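Local coordinates for glyoxylate-induced Protein (Pseudomonas aeruginosa, PDB 1SQ4) that is of unproven function but, as a double beta-barrel cupin, may act as a ureidoglycine aminohydrolase, at residues Thr27-Lys35 with Glu235-Cys246. Sequence-based numbering, arbitrary orientation.
Sequences TEAYAVIPK and EAGDFMWLRAFC
Ala-31 and Ile-33 pair with Trp-241 and Phe-239 through four backbone hydrogen bonds, which join strands 30-33 and 239-244 at 172° with their axes 4.7 Å apart. The straightest runs from Ile-33 N to Phe-239 O (2.7 Å, 171°). Arg-243 N donating to Ala-29 O continues the antiparallel pairing past the first strand.

Beyond Ile-33, a side chain takes over the pairing: Asp-238 OD1 accepts Lys-35 N at 2.9 Å, met nearly along its C-O axis. The other oxygen, OD2, takes the N-H of Glu-235 from above the carboxylate plane and forms a salt bridge with Arg-23, so the carboxylate ties the type II turn 235-238 to the backbone at Lys-35. Lys-35, bent at its last two torsions, lays CD against Ala-236 O and reaches Glu-235 OE1 with NZ in a weak salt bridge (3.4 Å). At the far end, Arg-243 folds back at chi2 (-107°) and NH2 gives Glu-28 O a weak bond, while NH1 is held by Ser-62 O.

Ile-33 CD1 meets the edge of the Phe-239 ring at CD2 (3.7 Å), the two side chains running side by side, and Ala-31 CB faces Trp-241 CB. On the other side of the sheet lie Val-32 and selenomethionine Met-240. Cys-246 SG touches Ala-29 CB (4.1 Å) and makes an oblique sulfur-aromatic contact with the Tyr-30 ring.

Strand 30-33, from the N-terminal part of the chain, thus joins the sheet of the C-terminal cupin domain: it lies between 25-26 and 239-244, and 239-244 has 212-220 as its other neighbour. Val-32 and Met-240 pack on strand 222-227, whereas Ile-33 and Phe-239 pack on Ile-57 of strand 52-57.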
ATOM      1  N   THR A  27       5.520  -8.958   8.481  1.00 16.06           N
ATOM      2  CA  THR A  27       4.941  -9.026   7.145  1.00 15.28           C
ATOM      3  C   THR A  27       4.276 -10.376   6.945  1.00 14.39           C
ATOM      4  O   THR A  27       4.068 -11.116   7.903  1.00 15.93           O
ATOM      5  CB  THR A  27       6.003  -8.830   6.045  1.00 14.98           C
ATOM      6  OG1 THR A  27       6.886  -9.961   6.008  1.00 18.00           O
ATOM      7  CG2 THR A  27       6.799  -7.578   6.307  1.00 13.65           C
ATOM      8  N   GLU A  28       3.950 -10.713   5.708  1.00 11.78           N
ATOM      9  CA  GLU A  28       3.294 -11.980   5.477  1.00 13.44           C
ATOM     10  C   GLU A  28       4.295 -13.083   5.193  1.00 12.06           C
ATOM     11  O   GLU A  28       3.925 -14.244   5.023  1.00 12.52           O
ATOM     12  CB  GLU A  28       2.291 -11.850   4.334  1.00 16.16           C
ATOM     13  CG  GLU A  28       2.884 -11.391   3.004  1.00 23.52           C
ATOM     14  CD  GLU A  28       3.585 -10.022   3.054  1.00 28.40           C
ATOM     15  OE1 GLU A  28       3.059  -9.071   3.694  1.00 29.14           O
ATOM     16  OE2 GLU A  28       4.661  -9.893   2.418  1.00 29.30           O
ATOM     17  N   ALA A  29       5.571 -12.718   5.192  1.00 10.34           N
ATOM     18  CA  ALA A  29       6.640 -13.663   4.906  1.00  7.79           C
ATOM     19  C   ALA A  29       7.692 -13.699   6.000  1.00  7.61           C
ATOM     20  O   ALA A  29       8.452 -14.663   6.123  1.00  5.59           O
ATOM     21  CB  ALA A  29       7.296 -13.294   3.592  1.00  5.26           C
ATOM     22  N   TYR A  30       7.754 -12.644   6.791  1.00  7.79           N
ATOM     23  CA  TYR A  30       8.751 -12.617   7.825  1.00  9.03           C
ATOM     24  C   TYR A  30       8.424 -11.640   8.945  1.00  9.97           C
ATOM     25  O   TYR A  30       7.449 -10.881   8.880  1.00  7.89           O
ATOM     26  CB  TYR A  30      10.109 -12.275   7.210  1.00  8.21           C
ATOM     27  CG  TYR A  30      10.158 -10.901   6.611  1.00  9.02           C
ATOM     28  CD1 TYR A  30       9.660 -10.652   5.337  1.00  9.23           C
ATOM     29  CD2 TYR A  30      10.670  -9.834   7.341  1.00 10.75           C
ATOM     30  CE1 TYR A  30       9.671  -9.371   4.804  1.00  9.58           C
ATOM     31  CE2 TYR A  30      10.689  -8.550   6.826  1.00 10.68           C
ATOM     32  CZ  TYR A  30      10.187  -8.323   5.555  1.00 11.04           C
ATOM     33  OH  TYR A  30      10.203  -7.049   5.043  1.00 11.67           O
ATOM     34  N   ALA A  31       9.259 -11.695   9.980  1.00 11.66           N
ATOM     35  CA  ALA A  31       9.140 -10.844  11.157  1.00 12.23           C
ATOM     36  C   ALA A  31      10.536 -10.564  11.703  1.00 11.07           C
ATOM     37  O   ALA A  31      11.320 -11.488  11.897  1.00 12.36           O
ATOM     38  CB  ALA A  31       8.311 -11.543  12.217  1.00 11.88           C
ATOM     39  N   VAL A  32      10.849  -9.291  11.922  1.00  9.90           N
ATOM     40  CA  VAL A  32      12.139  -8.913  12.483  1.00 10.02           C
ATOM     41  C   VAL A  32      11.892  -8.352  13.861  1.00 10.60           C
ATOM     42  O   VAL A  32      11.060  -7.464  14.027  1.00 11.87           O
ATOM     43  CB  VAL A  32      12.840  -7.791  11.708  1.00  9.63           C
ATOM     44  CG1 VAL A  32      14.206  -7.559  12.309  1.00  8.04           C
ATOM     45  CG2 VAL A  32      12.942  -8.120  10.234  1.00  9.16           C
ATOM     46  N   ILE A  33      12.616  -8.862  14.847  1.00 12.26           N
ATOM     47  CA  ILE A  33      12.468  -8.387  16.220  1.00 12.56           C
ATOM     48  C   ILE A  33      13.806  -7.882  16.758  1.00 12.26           C
ATOM     49  O   ILE A  33      14.739  -8.664  16.978  1.00 10.11           O
ATOM     50  CB  ILE A  33      11.983  -9.502  17.140  1.00 11.96           C
ATOM     51  CG1 ILE A  33      10.837 -10.246  16.477  1.00 12.84           C
ATOM     52  CG2 ILE A  33      11.514  -8.910  18.470  1.00 13.60           C
ATOM     53  CD1 ILE A  33      10.476 -11.471  17.247  1.00 15.82           C
ATOM     54  N   PRO A  34      13.918  -6.564  16.968  1.00 12.57           N
ATOM     55  CA  PRO A  34      15.121  -5.900  17.478  1.00 13.13           C
ATOM     56  C   PRO A  34      15.476  -6.308  18.887  1.00 12.87           C
ATOM     57  O   PRO A  34      14.616  -6.723  19.663  1.00 13.37           O
ATOM     58  CB  PRO A  34      14.754  -4.424  17.426  1.00 13.42           C
ATOM     59  CG  PRO A  34      13.826  -4.361  16.297  1.00 15.45           C
ATOM     60  CD  PRO A  34      12.940  -5.562  16.531  1.00 13.17           C
ATOM     61  N   LYS A  35      16.746  -6.155  19.222  1.00 11.66           N
ATOM     62  CA  LYS A  35      17.205  -6.497  20.553  1.00 11.72           C
ATOM     63  C   LYS A  35      16.585  -5.589  21.612  1.00 11.76           C
ATOM     64  O   LYS A  35      16.494  -5.976  22.769  1.00 11.37           O
ATOM     65  CB  LYS A  35      18.733  -6.420  20.615  1.00 11.23           C
ATOM     66  CG  LYS A  35      19.305  -5.085  20.202  1.00  9.66           C
ATOM     67  CD  LYS A  35      20.780  -5.230  19.961  1.00  9.30           C
ATOM     68  CE  LYS A  35      21.563  -4.421  20.944  1.00  9.11           C
ATOM     69  NZ  LYS A  35      21.249  -2.998  20.720  1.00 10.43           N
ATOM     70  N   GLU A 235      21.671  -6.681  13.596  1.00  8.65           N
ATOM     71  CA  GLU A 235      22.897  -6.762  14.386  1.00  9.49           C
ATOM     72  C   GLU A 235      22.729  -7.804  15.489  1.00  9.06           C
ATOM     73  O   GLU A 235      21.644  -8.361  15.652  1.00  8.98           O
ATOM     74  CB  GLU A 235      23.205  -5.405  15.011  1.00 11.06           C
ATOM     75  CG  GLU A 235      22.082  -4.897  15.897  1.00 14.04           C
ATOM     76  CD  GLU A 235      22.413  -3.593  16.587  1.00 16.42           C
ATOM     77  OE1 GLU A 235      21.553  -3.111  17.357  1.00 17.59           O
ATOM     78  OE2 GLU A 235      23.521  -3.051  16.366  1.00 17.08           O
ATOM     79  N   ALA A 236      23.790  -8.049  16.254  1.00  7.38           N
ATOM     80  CA  ALA A 236      23.734  -9.039  17.330  1.00  6.87           C
ATOM     81  C   ALA A 236      22.600  -8.759  18.299  1.00  6.26           C
ATOM     82  O   ALA A 236      22.492  -7.660  18.832  1.00  8.84           O
ATOM     83  CB  ALA A 236      25.048  -9.081  18.076  1.00  5.90           C
ATOM     84  N   GLY A 237      21.757  -9.761  18.520  1.00  4.60           N
ATOM     85  CA  GLY A 237      20.639  -9.591  19.423  1.00  5.28           C
ATOM     86  C   GLY A 237      19.310  -9.545  18.691  1.00  6.30           C
ATOM     87  O   GLY A 237      18.251  -9.746  19.284  1.00  6.85           O
ATOM     88  N   ASP A 238      19.358  -9.268  17.394  1.00  7.04           N
ATOM     89  CA  ASP A 238      18.138  -9.213  16.616  1.00  7.13           C
ATOM     90  C   ASP A 238      17.726 -10.621  16.239  1.00  5.21           C
ATOM     91  O   ASP A 238      18.567 -11.503  16.083  1.00  6.23           O
ATOM     92  CB  ASP A 238      18.323  -8.360  15.355  1.00  8.18           C
ATOM     93  CG  ASP A 238      18.594  -6.893  15.672  1.00  9.82           C
ATOM     94  OD1 ASP A 238      18.426  -6.485  16.844  1.00 10.39           O
ATOM     95  OD2 ASP A 238      18.966  -6.141  14.742  1.00 11.58           O
ATOM     96  N   PHE A 239      16.418 -10.814  16.115  1.00  4.19           N
ATOM     97  CA  PHE A 239      15.843 -12.099  15.766  1.00  2.78           C
ATOM     98  C   PHE A 239      14.989 -11.951  14.504  1.00  3.28           C
ATOM     99  O   PHE A 239      14.210 -11.004  14.383  1.00  2.21           O
ATOM    100  CB  PHE A 239      14.969 -12.603  16.918  1.00  1.50           C
ATOM    101  CG  PHE A 239      14.339 -13.935  16.654  1.00  1.00           C
ATOM    102  CD1 PHE A 239      15.117 -15.082  16.613  1.00  1.00           C
ATOM    103  CD2 PHE A 239      12.984 -14.037  16.376  1.00  1.00           C
ATOM    104  CE1 PHE A 239      14.566 -16.305  16.297  1.00  1.00           C
ATOM    105  CE2 PHE A 239      12.423 -15.264  16.056  1.00  1.95           C
ATOM    106  CZ  PHE A 239      13.220 -16.400  16.015  1.00  1.99           C
HETATM  107  N   MSE A 240      15.151 -12.881  13.564  1.00  5.14           N
HETATM  108  CA  MSE A 240      14.377 -12.872  12.324  1.00  7.18           C
HETATM  109  C   MSE A 240      13.620 -14.176  12.222  1.00  5.99           C
HETATM  110  O   MSE A 240      14.192 -15.239  12.444  1.00  7.68           O
HETATM  111  CB  MSE A 240      15.289 -12.747  11.099  1.00 12.03           C
HETATM  112  CG  MSE A 240      16.173 -11.507  11.064  1.00 16.13           C
HETATM  113 SE   MSE A 240      17.460 -11.570   9.605  1.00 25.46          SE
HETATM  114  CE  MSE A 240      18.559 -13.031  10.180  1.00 18.42           C
ATOM    115  N   TRP A 241      12.339 -14.097  11.889  1.00  5.86           N
ATOM    116  CA  TRP A 241      11.524 -15.292  11.733  1.00  6.67           C
ATOM    117  C   TRP A 241      11.054 -15.409  10.301  1.00  7.07           C
ATOM    118  O   TRP A 241      10.456 -14.477   9.771  1.00  7.87           O
ATOM    119  CB  TRP A 241      10.307 -15.248  12.648  1.00  8.44           C
ATOM    120  CG  TRP A 241       9.382 -16.390  12.397  1.00  9.03           C
ATOM    121  CD1 TRP A 241       8.231 -16.365  11.684  1.00  9.03           C
ATOM    122  CD2 TRP A 241       9.587 -17.753  12.786  1.00  9.26           C
ATOM    123  NE1 TRP A 241       7.698 -17.630  11.598  1.00  9.93           N
ATOM    124  CE2 TRP A 241       8.509 -18.500  12.271  1.00  8.09           C
ATOM    125  CE3 TRP A 241      10.575 -18.410  13.528  1.00  7.42           C
ATOM    126  CZ2 TRP A 241       8.396 -19.871  12.459  1.00  6.28           C
ATOM    127  CZ3 TRP A 241      10.467 -19.771  13.716  1.00  5.46           C
ATOM    128  CH2 TRP A 241       9.380 -20.487  13.190  1.00  7.97           C
ATOM    129  N   LEU A 242      11.316 -16.560   9.687  1.00  8.43           N
ATOM    130  CA  LEU A 242      10.923 -16.815   8.303  1.00  7.09           C
ATOM    131  C   LEU A 242       9.760 -17.799   8.184  1.00  8.88           C
ATOM    132  O   LEU A 242       9.764 -18.846   8.826  1.00  8.67           O
ATOM    133  CB  LEU A 242      12.118 -17.329   7.514  1.00  6.60           C
ATOM    134  CG  LEU A 242      13.116 -16.233   7.140  1.00  6.93           C
ATOM    135  CD1 LEU A 242      14.386 -16.341   7.948  1.00  4.00           C
ATOM    136  CD2 LEU A 242      13.420 -16.366   5.650  1.00  9.12           C
ATOM    137  N   ARG A 243       8.782 -17.453   7.339  1.00 10.60           N
ATOM    138  CA  ARG A 243       7.565 -18.241   7.120  1.00 11.68           C
ATOM    139  C   ARG A 243       7.677 -19.508   6.286  1.00 13.88           C
ATOM    140  O   ARG A 243       7.108 -20.548   6.654  1.00 17.94           O
ATOM    141  CB  ARG A 243       6.461 -17.371   6.502  1.00 11.23           C
ATOM    142  CG  ARG A 243       5.425 -16.832   7.483  1.00 12.23           C
ATOM    143  CD  ARG A 243       4.063 -17.529   7.374  1.00 13.59           C
ATOM    144  NE  ARG A 243       3.150 -17.092   8.427  1.00 15.56           N
ATOM    145  CZ  ARG A 243       2.670 -15.856   8.526  1.00 16.10           C
ATOM    146  NH1 ARG A 243       1.849 -15.528   9.521  1.00 16.37           N
ATOM    147  NH2 ARG A 243       3.001 -14.951   7.616  1.00 16.12           N
ATOM    148  N   ALA A 244       8.374 -19.424   5.162  1.00 12.77           N
ATOM    149  CA  ALA A 244       8.538 -20.569   4.266  1.00 13.87           C
ATOM    150  C   ALA A 244       8.726 -20.032   2.867  1.00 15.07           C
ATOM    151  O   ALA A 244       7.991 -19.149   2.420  1.00 16.16           O
ATOM    152  CB  ALA A 244       7.330 -21.494   4.297  1.00 10.07           C
ATOM    153  N   PHE A 245       9.724 -20.581   2.192  1.00 14.91           N
ATOM    154  CA  PHE A 245      10.071 -20.178   0.852  1.00 14.10           C
ATOM    155  C   PHE A 245      10.463 -18.719   0.828  1.00 13.06           C
ATOM    156  O   PHE A 245      10.764 -18.176  -0.226  1.00 15.10           O
ATOM    157  CB  PHE A 245       8.904 -20.436  -0.083  1.00 16.46           C
ATOM    158  CG  PHE A 245       8.545 -21.873  -0.206  1.00 18.13           C
ATOM    159  CD1 PHE A 245       9.366 -22.750  -0.907  1.00 18.99           C
ATOM    160  CD2 PHE A 245       7.389 -22.359   0.392  1.00 19.99           C
ATOM    161  CE1 PHE A 245       9.035 -24.098  -1.022  1.00 20.11           C
ATOM    162  CE2 PHE A 245       7.047 -23.704   0.288  1.00 20.46           C
ATOM    163  CZ  PHE A 245       7.874 -24.574  -0.420  1.00 21.61           C
ATOM    164  N   CYS A 246      10.466 -18.083   1.993  1.00 10.38           N
ATOM    165  CA  CYS A 246      10.853 -16.680   2.072  1.00 10.85           C
ATOM    166  C   CYS A 246      12.289 -16.510   1.568  1.00 10.43           C
ATOM    167  O   CYS A 246      13.218 -17.081   2.132  1.00 12.19           O
ATOM    168  CB  CYS A 246      10.758 -16.189   3.512  1.00 11.18           C
ATOM    169  SG  CYS A 246      11.219 -14.452   3.703  1.00 11.20           S
TER